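Local coordinates for protein of unknown function DUF574 (Streptomyces avermitilis, PDB 3GIW) that probably acts as an S-adenosylmethionine-dependent methyltransferase with a Rossmann-like fold, which can bind the reaction product S-adenosyl-L-homocysteine, at residues Ser106-Tyr110 with Glu151-Asp157; Met66-Ala71 with Pro93-Ala99; Ile27-Ile31 with Gly45-Ser49; Leu141-Leu147 with Ile182-Leu186. One frame throughout, in Å; residues are numbered along the deposited sequence.

The contacts are met from the N terminus in the order 3, 2, 1, 4. Interaction 3 closes a short loop between helices 24-31 and 39-51, in the N-terminal region that brings Tyr28 to the binding site. After it, in series, interaction 2 pairs helix 55-75 with helix 95-102, spanning strand 81-85. Chain order then becomes interlocked: interaction 1 opens at strand 107-112, interaction 4 opens at 141-147 before 151-157 closes interaction 1, and interaction 4 closes at 182-186, so the two cross. They also touch, through Arg153 NE and Leu147 O. Interactions 1 and 2 meet at Tyr110 and His96, linking the strand to the helix that precedes it.

Interaction 1: Ser106-Tyr110 with Glu151-Asp157; sequences SRVVY and ELRDTLD
The guanidinium of Arg107, modelled here in one of two deposited conformers, has CB of Asp157 at its edge near the plane, 3.8 Å from Arg107 NH1, while the carbonyl O of Thr155 approaches it obliquely. The extended arginine chain passes over that carbonyl, with Arg107 CD 3.3 Å from Thr155 O, a buried oxygen for which the model has no hydrogen-bond partner. The guanidinium plane lies 32° from that of the Asp157 carboxylate; in this conformer a water joins them, accepting from Arg107 NH1 and donating to Asp157 OD2 at 2.8 Å. The aspartate is held chiefly by Thr159 and by a salt bridge to Arg160. Apolar packing centres on Val109. With chi1 at 174°, Val109 CG2 lies beside the backbone N and reaches Leu156 CG at 3.7 Å and Thr155 CB at 3.8 Å. Leu152 CG lies further off. The threonine is itself fixed by its hydroxyl, as Thr155 OG1 donates to Glu151 O at 2.5 Å. Strand 107-112, lying between strands 81-85 and 132-137, has residues 151-157 on one side of the sheet, and helix 95-102 packs against Val108 on the other.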
loop_
_atom_site.group_PDB
_atom_site.type_symbol
_atom_site.label_atom_id
_atom_site.label_comp_id
_atom_site.label_asym_id
_atom_site.label_seq_id
_atom_site.Cartn_x
_atom_site.Cartn_y
_atom_site.Cartn_z
ATOM N N SER A 106 6.012 -3.026 18.937
ATOM C CA SER A 106 6.200 -2.685 17.515
ATOM C C SER A 106 6.098 -1.167 17.253
ATOM O O SER A 106 5.363 -0.429 17.930
ATOM C CB SER A 106 5.247 -3.465 16.579
ATOM O OG SER A 106 5.333 -4.879 16.748
ATOM N N ARG A 107 6.863 -0.736 16.253
ATOM C CA ARG A 107 7.001 0.671 15.866
ATOM C C ARG A 107 6.604 0.839 14.392
ATOM O O ARG A 107 7.002 0.014 13.562
ATOM C CB ARG A 107 8.454 1.112 16.029
ATOM C CG ARG A 107 9.030 0.907 17.419
ATOM C CD ARG A 107 10.544 0.957 17.385
ATOM N NE ARG A 107 11.102 1.116 18.740
ATOM C CZ ARG A 107 12.400 1.103 19.043
ATOM N NH1 ARG A 107 13.324 0.940 18.102
ATOM N NH2 ARG A 107 12.779 1.262 20.302
ATOM N N VAL A 108 5.840 1.889 14.073
ATOM C CA VAL A 108 5.359 2.111 12.701
ATOM C C VAL A 108 5.445 3.586 12.364
ATOM O O VAL A 108 5.024 4.447 13.153
ATOM C CB VAL A 108 3.888 1.638 12.518
ATOM C CG1 VAL A 108 3.429 1.863 11.098
ATOM C CG2 VAL A 108 3.749 0.178 12.958
ATOM N N VAL A 109 6.039 3.877 11.215
ATOM C CA VAL A 109 5.992 5.224 10.638
ATOM C C VAL A 109 5.090 5.145 9.394
ATOM O O VAL A 109 5.360 4.374 8.476
ATOM C CB VAL A 109 7.368 5.780 10.251
ATOM C CG1 VAL A 109 7.287 7.125 9.508
ATOM C CG2 VAL A 109 8.247 5.908 11.481
ATOM N N TYR A 110 4.070 6.009 9.356
ATOM C CA TYR A 110 3.170 6.145 8.233
ATOM C C TYR A 110 3.498 7.398 7.413
ATOM O O TYR A 110 3.876 8.451 7.981
ATOM C CB TYR A 110 1.794 6.320 8.787
ATOM C CG TYR A 110 1.174 5.156 9.515
ATOM C CD1 TYR A 110 0.666 4.082 8.822
ATOM C CD2 TYR A 110 1.000 5.172 10.895
ATOM C CE1 TYR A 110 -0.049 3.060 9.459
ATOM C CE2 TYR A 110 0.314 4.135 11.568
ATOM C CZ TYR A 110 -0.228 3.064 10.836
ATOM O OH TYR A 110 -0.946 2.043 11.432
ATOM N N GLU A 151 10.522 12.617 12.720
ATOM C CA GLU A 151 9.476 11.730 13.217
ATOM C C GLU A 151 9.858 10.281 12.999
ATOM O O GLU A 151 9.573 9.420 13.832
ATOM C CB GLU A 151 8.141 11.998 12.505
ATOM C CG GLU A 151 7.548 13.370 12.791
ATOM C CD GLU A 151 7.961 14.455 11.783
ATOM O OE1 GLU A 151 8.931 14.291 11.005
ATOM O OE2 GLU A 151 7.286 15.502 11.776
ATOM N N LEU A 152 10.521 10.033 11.879
ATOM C CA LEU A 152 10.972 8.697 11.522
ATOM C C LEU A 152 12.169 8.292 12.351
ATOM O O LEU A 152 12.178 7.203 12.928
ATOM C CB LEU A 152 11.343 8.624 10.052
ATOM C CG LEU A 152 11.731 7.238 9.553
ATOM C CD1 LEU A 152 11.324 7.124 8.088
ATOM C CD2 LEU A 152 13.213 7.018 9.710
ATOM N N ARG A 153 13.147 9.191 12.456
ATOM C CA ARG A 153 14.384 8.873 13.197
ATOM C C ARG A 153 14.189 8.763 14.694
ATOM O O ARG A 153 14.995 8.108 15.348
ATOM C CB ARG A 153 15.481 9.890 12.900
ATOM C CG ARG A 153 16.020 9.780 11.522
ATOM C CD ARG A 153 16.716 8.444 11.329
ATOM N NE ARG A 153 17.204 8.318 9.971
ATOM C CZ ARG A 153 18.446 7.993 9.613
ATOM N NH1 ARG A 153 19.387 7.681 10.507
ATOM N NH2 ARG A 153 18.728 7.925 8.322
ATOM N N ASP A 154 13.155 9.417 15.223
ATOM C CA ASP A 154 12.742 9.232 16.616
ATOM C C ASP A 154 11.892 8.025 16.869
ATOM O O ASP A 154 11.603 7.712 18.034
ATOM C CB ASP A 154 12.003 10.466 17.149
ATOM C CG ASP A 154 12.917 11.658 17.333
ATOM O OD1 ASP A 154 14.152 11.468 17.386
ATOM O OD2 ASP A 154 12.377 12.787 17.417
ATOM N N THR A 155 11.461 7.357 15.793
ATOM C CA THR A 155 10.552 6.247 15.928
ATOM C C THR A 155 11.248 4.924 15.614
ATOM O O THR A 155 11.175 4.005 16.409
ATOM C CB THR A 155 9.289 6.467 15.047
ATOM O OG1 THR A 155 8.672 7.710 15.450
ATOM C CG2 THR A 155 8.266 5.337 15.220
ATOM N N LEU A 156 11.900 4.834 14.452
ATOM C CA LEU A 156 12.566 3.628 13.990
ATOM C C LEU A 156 14.074 3.655 14.263
ATOM O O LEU A 156 14.713 4.715 14.237
ATOM C CB LEU A 156 12.349 3.432 12.501
ATOM C CG LEU A 156 10.900 3.430 12.011
ATOM C CD1 LEU A 156 10.862 3.191 10.488
ATOM C CD2 LEU A 156 10.047 2.434 12.815
ATOM N N ASP A 157 14.628 2.469 14.503
ATOM C CA ASP A 157 16.060 2.238 14.601
ATOM C C ASP A 157 16.500 1.582 13.312
ATOM O O ASP A 157 16.243 0.391 13.075
ATOM C CB ASP A 157 16.312 1.327 15.800
ATOM C CG ASP A 157 17.758 0.952 15.982
ATOM O OD1 ASP A 157 18.590 1.170 15.081
ATOM O OD2 ASP A 157 18.078 0.406 17.084
HETATM O O HOH W 1 16.151 -0.105 19.014
#

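Interaction 2: Met66-Ala71 with Pro93-Ala99; sequences MNRAVA and PNLHEIA
Pro93, which follows a cis peptide bond, opens residues 93-99 with a water-mediated link: one water donates to Pro93 O at 2.7 Å and to Asn67 OD1 at 2.9 Å. The selenomethionine at Met66, given in one of two deposited conformers, brings its CE near the same carbonyl. Asn94 holds the N-cap position of helix 95-102 without a capping bond from its side chain; instead its backbone N donates to Glu97 OE1, which it meets from well above the carboxylate plane. Leu95 is the first apolar anchor. Leu95 CG lies 3.7 Å from Val70 CG2, and the two side chains cross at about a right angle. Three residues on, Ile98 points at helix 55-75 as a knob in the hole formed by Met66, Asn67, Val70 and Ala71. Ile98 CG2 is 3.8 Å from Val70 CG1. CG1 of Ile98, anti to the carbonyl carbon (chi1 -67°), and the extended bond beyond it bring Ile98 CD1 to Asn67 OD1 at 3.5 Å. Trimming Val70 to an alanine would probably leave a gap facing Leu95 and Ile98, since both branches of the valine are engaged there. Ala99 ends the row beside Val70. The short axes cross at -41° and approach to 9.4 Å, and Leu95 also rests on strand 81-85. Direct contact between the helices is therefore mainly dispersive, while the polar link is made by water at the end near Arg63 of the S-adenosyl-L-homocysteine site, beside the N terminus of helix 95-102.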
loop_
_atom_site.group_PDB
_atom_site.type_symbol
_atom_site.label_atom_id
_atom_site.label_comp_id
_atom_site.label_asym_id
_atom_site.label_seq_id
_atom_site.Cartn_x
_atom_site.Cartn_y
_atom_site.Cartn_z
HETATM N N MSE A 66 -3.159 -6.724 2.644
HETATM C CA MSE A 66 -2.293 -5.984 3.570
HETATM C C MSE A 66 -2.366 -6.622 4.950
HETATM O O MSE A 66 -1.351 -6.815 5.604
HETATM C CB MSE A 66 -2.705 -4.500 3.662
HETATM C CG MSE A 66 -1.838 -3.685 4.636
HETATM SE SE MSE A 66 -2.411 -3.698 6.516
HETATM C CE MSE A 66 -3.631 -2.257 6.464
ATOM N N ASN A 67 -3.577 -6.917 5.402
ATOM C CA ASN A 67 -3.765 -7.499 6.718
ATOM C C ASN A 67 -2.977 -8.819 6.844
ATOM O O ASN A 67 -2.283 -9.041 7.841
ATOM C CB ASN A 67 -5.246 -7.773 7.035
ATOM C CG ASN A 67 -6.115 -6.520 7.128
ATOM O OD1 ASN A 67 -5.649 -5.393 7.164
ATOM N ND2 ASN A 67 -7.406 -6.751 7.233
ATOM N N ARG A 68 -3.069 -9.711 5.858
ATOM C CA ARG A 68 -2.375 -10.989 5.916
ATOM C C ARG A 68 -0.849 -10.802 5.797
ATOM O O ARG A 68 -0.097 -11.498 6.484
ATOM C CB ARG A 68 -2.893 -11.947 4.836
ATOM C CG ARG A 68 -4.354 -12.247 4.957
ATOM C CD ARG A 68 -4.775 -13.449 4.149
ATOM N NE ARG A 68 -4.418 -13.424 2.733
ATOM C CZ ARG A 68 -5.011 -12.672 1.809
ATOM N NH1 ARG A 68 -6.015 -11.867 2.118
ATOM N NH2 ARG A 68 -4.566 -12.684 0.556
ATOM N N ALA A 69 -0.393 -9.879 4.955
ATOM C CA ALA A 69 1.040 -9.640 4.784
ATOM C C ALA A 69 1.669 -9.082 6.069
ATOM O O ALA A 69 2.749 -9.546 6.489
ATOM C CB ALA A 69 1.317 -8.760 3.586
ATOM N N VAL A 70 1.002 -8.111 6.700
ATOM C CA VAL A 70 1.534 -7.522 7.929
ATOM C C VAL A 70 1.517 -8.543 9.065
ATOM O O VAL A 70 2.508 -8.646 9.830
ATOM C CB VAL A 70 0.774 -6.230 8.292
ATOM C CG1 VAL A 70 1.157 -5.715 9.695
ATOM C CG2 VAL A 70 1.053 -5.143 7.217
ATOM N N ALA A 71 0.448 -9.334 9.174
ATOM C CA ALA A 71 0.412 -10.408 10.167
ATOM C C ALA A 71 1.559 -11.431 9.967
ATOM O O ALA A 71 2.242 -11.795 10.926
ATOM C CB ALA A 71 -0.945 -11.098 10.129
ATOM N N PRO A 93 -8.711 -2.694 10.779
ATOM C CA PRO A 93 -7.524 -2.383 11.567
ATOM C C PRO A 93 -6.419 -1.727 10.750
ATOM O O PRO A 93 -6.144 -2.117 9.608
ATOM C CB PRO A 93 -7.078 -3.763 12.057
ATOM C CG PRO A 93 -7.450 -4.648 10.953
ATOM C CD PRO A 93 -8.743 -4.121 10.413
ATOM N N ASN A 94 -5.770 -0.742 11.348
ATOM C CA ASN A 94 -4.624 -0.125 10.690
ATOM C C ASN A 94 -3.408 -1.020 10.884
ATOM O O ASN A 94 -3.392 -1.907 11.757
ATOM C CB ASN A 94 -4.344 1.253 11.274
ATOM C CG ASN A 94 -5.359 2.279 10.850
ATOM O OD1 ASN A 94 -5.442 2.613 9.671
ATOM N ND2 ASN A 94 -6.123 2.794 11.813
ATOM N N LEU A 95 -2.402 -0.778 10.054
ATOM C CA LEU A 95 -1.178 -1.579 10.051
ATOM C C LEU A 95 -0.622 -1.722 11.472
ATOM O O LEU A 95 -0.292 -2.833 11.921
ATOM C CB LEU A 95 -0.140 -0.932 9.119
ATOM C CG LEU A 95 1.076 -1.790 8.791
ATOM C CD1 LEU A 95 1.695 -1.415 7.457
ATOM C CD2 LEU A 95 2.084 -1.697 9.856
ATOM N N HIS A 96 -0.483 -0.612 12.197
ATOM C CA HIS A 96 0.085 -0.699 13.554
ATOM C C HIS A 96 -0.744 -1.487 14.558
ATOM O O HIS A 96 -0.196 -2.017 15.534
ATOM C CB HIS A 96 0.473 0.691 14.138
ATOM C CG HIS A 96 -0.655 1.453 14.744
ATOM N ND1 HIS A 96 -1.535 2.197 13.984
ATOM C CD2 HIS A 96 -1.025 1.615 16.038
ATOM C CE1 HIS A 96 -2.413 2.775 14.797
ATOM N NE2 HIS A 96 -2.134 2.427 16.042
ATOM N N GLU A 97 -2.052 -1.501 14.351
ATOM C CA GLU A 97 -2.950 -2.213 15.261
ATOM C C GLU A 97 -2.728 -3.718 15.086
ATOM O O GLU A 97 -2.718 -4.468 16.076
ATOM C CB GLU A 97 -4.398 -1.776 15.001
ATOM C CG GLU A 97 -4.601 -0.312 15.360
ATOM C CD GLU A 97 -5.858 0.331 14.756
ATOM O OE1 GLU A 97 -6.623 -0.300 14.042
ATOM O OE2 GLU A 97 -6.052 1.539 14.996
ATOM N N ILE A 98 -2.498 -4.148 13.849
ATOM C CA ILE A 98 -2.175 -5.560 13.579
ATOM C C ILE A 98 -0.814 -5.909 14.203
ATOM O O ILE A 98 -0.693 -6.895 14.945
ATOM C CB ILE A 98 -2.190 -5.861 12.074
ATOM C CG1 ILE A 98 -3.602 -5.729 11.517
ATOM C CG2 ILE A 98 -1.627 -7.280 11.793
ATOM C CD1 ILE A 98 -3.614 -5.680 9.997
ATOM N N ALA A 99 0.207 -5.095 13.922
ATOM C CA ALA A 99 1.563 -5.371 14.417
ATOM C C ALA A 99 1.595 -5.358 15.941
ATOM O O ALA A 99 2.185 -6.230 16.573
ATOM C CB ALA A 99 2.545 -4.342 13.857
HETATM O O HOH W 2 -7.340 -2.991 7.406
#

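Interaction 3: Ile27-Ile31 with Gly45-Ser49; sequences IYDYI and GDAMS
This is a steep helix-helix contact in the N-terminal part of the chain, pinned by a phenol-carboxylate hydrogen bond between Tyr30 and Asp46. The axes of the two short segments cross at -69° with a closest approach of 10.6 Å, and the steep crossing confines the touch to a few residues. Tyr30 OH donates to Asp46 OD1 at 2.6 Å, on the syn side of the carboxylate and 23° out of its plane. The ring and carboxylate planes are 63° apart, and the acceptor lies in the plane of the ring at its edge. This reach follows from CG of Tyr30 standing opposite the backbone N. Asp46 has a second mate, as its OD2 forms a salt bridge with Lys42, while Tyr37 meets the tyrosine ring edge-to-face. Replacing Tyr30 with a phenylalanine is likely to leave Asp46 OD1 without this donor and the ring edge without its anchor. Helices 24-31 and 39-51 precede the first strand of the Rossmann-like sheet, and the first of them carries Tyr28, a residue of the S-adenosyl-L-homocysteine site. The backbones come nearest at Ile27 and Gly45, and the glycine's lack of a side chain suits the position of the Tyr30 ring edge there. Ile27 CG2 fills the place beside it, 4.2 Å from Gly45 CA and 4.2 Å from SE of the selenomethionine at Met48. Further along, Ile31 CD1 lies 3.8 Å from Gly45 O and 3.7 Å from Ser49 OG, and the same isoleucine also leans on Pro56 and Met59 of helix 55-75.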
loop_
_atom_site.group_PDB
_atom_site.type_symbol
_atom_site.label_atom_id
_atom_site.label_comp_id
_atom_site.label_asym_id
_atom_site.label_seq_id
_atom_site.Cartn_x
_atom_site.Cartn_y
_atom_site.Cartn_z
ATOM N N ILE A 27 -11.126 8.009 -3.236
ATOM C CA ILE A 27 -11.897 7.056 -4.054
ATOM C C ILE A 27 -11.841 5.661 -3.429
ATOM O O ILE A 27 -12.864 4.967 -3.320
ATOM C CB ILE A 27 -11.333 6.992 -5.511
ATOM C CG1 ILE A 27 -11.565 8.321 -6.244
ATOM C CG2 ILE A 27 -11.948 5.815 -6.290
ATOM C CD1 ILE A 27 -10.750 8.484 -7.535
ATOM N N TYR A 28 -10.644 5.244 -3.025
ATOM C CA TYR A 28 -10.475 3.910 -2.429
ATOM C C TYR A 28 -11.367 3.803 -1.174
ATOM O O TYR A 28 -12.124 2.818 -0.983
ATOM C CB TYR A 28 -9.003 3.711 -2.101
ATOM C CG TYR A 28 -8.609 2.394 -1.494
ATOM C CD1 TYR A 28 -8.563 2.226 -0.127
ATOM C CD2 TYR A 28 -8.184 1.332 -2.287
ATOM C CE1 TYR A 28 -8.155 1.019 0.428
ATOM C CE2 TYR A 28 -7.748 0.150 -1.737
ATOM C CZ TYR A 28 -7.732 -0.004 -0.386
ATOM O OH TYR A 28 -7.276 -1.214 0.123
ATOM N N ASP A 29 -11.312 4.823 -0.311
ATOM C CA ASP A 29 -12.125 4.787 0.886
ATOM C C ASP A 29 -13.627 4.737 0.578
ATOM O O ASP A 29 -14.355 3.974 1.213
ATOM C CB ASP A 29 -11.804 5.978 1.803
ATOM C CG ASP A 29 -12.229 5.754 3.236
ATOM O OD1 ASP A 29 -11.783 4.770 3.841
ATOM O OD2 ASP A 29 -12.989 6.584 3.755
ATOM N N TYR A 30 -14.077 5.547 -0.371
ATOM C CA TYR A 30 -15.477 5.521 -0.830
ATOM C C TYR A 30 -15.863 4.095 -1.226
ATOM O O TYR A 30 -16.861 3.539 -0.739
ATOM C CB TYR A 30 -15.687 6.488 -1.993
ATOM C CG TYR A 30 -17.005 6.272 -2.685
ATOM C CD1 TYR A 30 -18.198 6.522 -2.027
ATOM C CD2 TYR A 30 -17.062 5.786 -3.982
ATOM C CE1 TYR A 30 -19.403 6.317 -2.643
ATOM C CE2 TYR A 30 -18.252 5.575 -4.625
ATOM C CZ TYR A 30 -19.441 5.846 -3.947
ATOM O OH TYR A 30 -20.676 5.624 -4.558
ATOM N N ILE A 31 -15.059 3.484 -2.092
ATOM C CA ILE A 31 -15.397 2.160 -2.621
ATOM C C ILE A 31 -15.413 1.070 -1.541
ATOM O O ILE A 31 -16.263 0.200 -1.620
ATOM C CB ILE A 31 -14.455 1.809 -3.796
ATOM C CG1 ILE A 31 -14.681 2.726 -5.000
ATOM C CG2 ILE A 31 -14.503 0.283 -4.164
ATOM C CD1 ILE A 31 -16.037 2.592 -5.748
ATOM N N GLY A 45 -15.528 7.124 -8.445
ATOM C CA GLY A 45 -15.699 5.714 -8.103
ATOM C C GLY A 45 -16.886 5.081 -8.806
ATOM O O GLY A 45 -16.812 3.932 -9.242
ATOM N N ASP A 46 -17.994 5.819 -8.875
ATOM C CA ASP A 46 -19.199 5.319 -9.551
ATOM C C ASP A 46 -18.958 5.138 -11.062
ATOM O O ASP A 46 -19.381 4.129 -11.630
ATOM C CB ASP A 46 -20.394 6.231 -9.281
ATOM C CG ASP A 46 -20.914 6.129 -7.866
ATOM O OD1 ASP A 46 -20.525 5.218 -7.121
ATOM O OD2 ASP A 46 -21.777 6.972 -7.510
ATOM N N ALA A 47 -18.269 6.070 -11.702
ATOM C CA ALA A 47 -17.915 5.933 -13.128
ATOM C C ALA A 47 -17.017 4.717 -13.339
ATOM O O ALA A 47 -17.152 3.982 -14.322
ATOM C CB ALA A 47 -17.225 7.209 -13.660
HETATM N N MSE A 48 -16.066 4.502 -12.432
HETATM C CA MSE A 48 -15.145 3.380 -12.581
HETATM C C MSE A 48 -15.807 2.030 -12.364
HETATM O O MSE A 48 -15.531 1.056 -13.089
HETATM C CB MSE A 48 -14.000 3.551 -11.616
HETATM C CG MSE A 48 -13.159 4.755 -11.928
HETATM SE SE MSE A 48 -11.967 5.220 -10.442
HETATM C CE MSE A 48 -11.096 6.690 -11.344
ATOM N N SER A 49 -16.697 1.949 -11.371
ATOM C CA SER A 49 -17.464 0.718 -11.129
ATOM C C SER A 49 -18.407 0.378 -12.308
ATOM O O SER A 49 -18.687 -0.798 -12.531
ATOM C CB SER A 49 -18.264 0.799 -9.825
ATOM O OG SER A 49 -17.405 0.849 -8.701
#

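Interaction 4: Leu141-Leu147 with Ile182-Leu186; sequences LDPASIL and IVRRL
Two helices from successive crossovers of the Rossmann-like sheet pack side by side here, Pro143 and Leu147 of residues 141-147 meeting Arg185 and Leu186 of helix 179-187. The first belongs to the connection after strand 132-137, just past Asp139 and Met140 of the S-adenosyl-L-homocysteine site; the second lies between strands 163-167 and 195-201. The short axes are 10.6 Å apart and cross at only -28°. Leu186 CD2 comes within 3.7 Å of Pro143 CB and 4.1 Å of Leu147 CG, with Ile146 CD1 at its periphery. Pro143 CB also touches Arg185 CG, at 3.9 Å. Beyond that carbon the arginine bends at chi2 (58°), which carries Arg185 NH1 to Leu147 CD1 at 3.5 Å; the methyl meets the guanidinium obliquely. At the other end, Leu141 CD2 and Ile182 CD1 are 3.2 Å apart, shorter than usual for two methyls, so the detail of that pair is doubtful. Ser145 OG donates to Asp142 O at 2.6 Å in the carbonyl plane, bracing the turn that leads past Pro143. Across the interface the chemistry is mostly hydrocarbon against hydrocarbon, apart from the guanidinium end of Arg185 against the Leu147 methyl at the exposed margin. The helices are therefore joined by fit rather than by directional bonds, and the buried Leu186 O has no hydrogen-bond partner in the model.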
loop_
_atom_site.group_PDB
_atom_site.type_symbol
_atom_site.label_atom_id
_atom_site.label_comp_id
_atom_site.label_asym_id
_atom_site.label_seq_id
_atom_site.Cartn_x
_atom_site.Cartn_y
_atom_site.Cartn_z
ATOM N N LEU A 141 8.733 10.539 -4.067
ATOM C CA LEU A 141 9.700 11.061 -5.044
ATOM C C LEU A 141 10.945 11.713 -4.414
ATOM O O LEU A 141 11.954 11.925 -5.097
ATOM C CB LEU A 141 9.003 12.042 -5.986
ATOM C CG LEU A 141 7.893 11.403 -6.825
ATOM C CD1 LEU A 141 7.175 12.407 -7.699
ATOM C CD2 LEU A 141 8.459 10.273 -7.671
ATOM N N ASP A 142 10.877 12.034 -3.122
ATOM C CA ASP A 142 12.004 12.563 -2.384
ATOM C C ASP A 142 12.270 11.654 -1.190
ATOM O O ASP A 142 11.902 11.965 -0.067
ATOM C CB ASP A 142 11.701 13.993 -1.926
ATOM C CG ASP A 142 12.885 14.671 -1.238
ATOM O OD1 ASP A 142 13.980 14.069 -1.097
ATOM O OD2 ASP A 142 12.700 15.825 -0.814
ATOM N N PRO A 143 12.877 10.488 -1.442
ATOM C CA PRO A 143 13.246 9.635 -0.301
ATOM C C PRO A 143 13.949 10.280 0.918
ATOM O O PRO A 143 13.713 9.817 2.038
ATOM C CB PRO A 143 14.111 8.541 -0.952
ATOM C CG PRO A 143 13.607 8.472 -2.401
ATOM C CD PRO A 143 13.172 9.858 -2.751
ATOM N N ALA A 144 14.810 11.296 0.739
ATOM C CA ALA A 144 15.474 11.963 1.887
ATOM C C ALA A 144 14.511 12.634 2.866
ATOM O O ALA A 144 14.705 12.582 4.101
ATOM C CB ALA A 144 16.512 13.002 1.404
ATOM N N SER A 145 13.478 13.266 2.324
ATOM C CA SER A 145 12.411 13.857 3.144
ATOM C C SER A 145 11.720 12.835 4.070
ATOM O O SER A 145 11.168 13.212 5.103
ATOM C CB SER A 145 11.355 14.539 2.252
ATOM O OG SER A 145 10.592 13.617 1.509
ATOM N N ILE A 146 11.722 11.561 3.664
ATOM C CA ILE A 146 11.196 10.489 4.461
ATOM C C ILE A 146 12.280 9.996 5.395
ATOM O O ILE A 146 12.097 9.982 6.593
ATOM C CB ILE A 146 10.639 9.346 3.558
ATOM C CG1 ILE A 146 9.487 9.899 2.684
ATOM C CG2 ILE A 146 10.234 8.158 4.385
ATOM C CD1 ILE A 146 8.919 8.965 1.620
ATOM N N LEU A 147 13.427 9.590 4.832
ATOM C CA LEU A 147 14.456 8.872 5.611
ATOM C C LEU A 147 15.139 9.745 6.692
ATOM O O LEU A 147 15.544 9.238 7.748
ATOM C CB LEU A 147 15.504 8.264 4.662
ATOM C CG LEU A 147 14.988 7.226 3.653
ATOM C CD1 LEU A 147 16.032 6.865 2.584
ATOM C CD2 LEU A 147 14.537 6.029 4.415
ATOM N N ILE A 182 13.087 4.421 -6.974
ATOM C CA ILE A 182 12.608 5.085 -5.760
ATOM C C ILE A 182 12.406 4.040 -4.665
ATOM O O ILE A 182 12.879 4.215 -3.522
ATOM C CB ILE A 182 11.267 5.759 -5.998
ATOM C CG1 ILE A 182 11.478 6.948 -6.922
ATOM C CG2 ILE A 182 10.579 6.182 -4.647
ATOM C CD1 ILE A 182 10.172 7.547 -7.370
ATOM N N VAL A 183 11.725 2.947 -4.978
ATOM C CA VAL A 183 11.509 1.917 -3.973
ATOM C C VAL A 183 12.843 1.369 -3.451
ATOM O O VAL A 183 13.025 1.222 -2.214
ATOM C CB VAL A 183 10.605 0.804 -4.520
ATOM C CG1 VAL A 183 10.679 -0.427 -3.606
ATOM C CG2 VAL A 183 9.196 1.313 -4.687
ATOM N N ARG A 184 13.771 1.080 -4.352
ATOM C CA ARG A 184 15.025 0.491 -3.938
ATOM C C ARG A 184 15.891 1.520 -3.189
ATOM O O ARG A 184 16.694 1.134 -2.348
ATOM C CB ARG A 184 15.692 -0.232 -5.112
ATOM C CG ARG A 184 14.734 -1.396 -5.595
ATOM C CD ARG A 184 14.454 -2.470 -4.491
ATOM N NE ARG A 184 15.728 -3.156 -4.224
ATOM C CZ ARG A 184 16.104 -4.304 -4.766
ATOM N NH1 ARG A 184 15.280 -4.980 -5.534
ATOM N NH2 ARG A 184 17.316 -4.794 -4.493
ATOM N N ARG A 185 15.739 2.809 -3.455
ATOM C CA ARG A 185 16.421 3.846 -2.665
ATOM C C ARG A 185 15.912 3.893 -1.218
ATOM O O ARG A 185 16.688 4.075 -0.284
ATOM C CB ARG A 185 16.248 5.213 -3.319
ATOM C CG ARG A 185 16.875 6.373 -2.597
ATOM C CD ARG A 185 18.410 6.184 -2.411
ATOM N NE ARG A 185 18.965 7.246 -1.574
ATOM C CZ ARG A 185 19.068 7.193 -0.247
ATOM N NH1 ARG A 185 18.704 6.118 0.409
ATOM N NH2 ARG A 185 19.574 8.230 0.436
ATOM N N LEU A 186 14.617 3.702 -1.023
ATOM C CA LEU A 186 14.071 3.572 0.328
ATOM C C LEU A 186 14.524 2.322 1.067
ATOM O O LEU A 186 14.643 2.337 2.309
ATOM C CB LEU A 186 12.529 3.619 0.312
ATOM C CG LEU A 186 11.941 4.953 -0.140
ATOM C CD1 LEU A 186 10.451 4.814 -0.524
ATOM C CD2 LEU A 186 12.142 5.998 0.942
#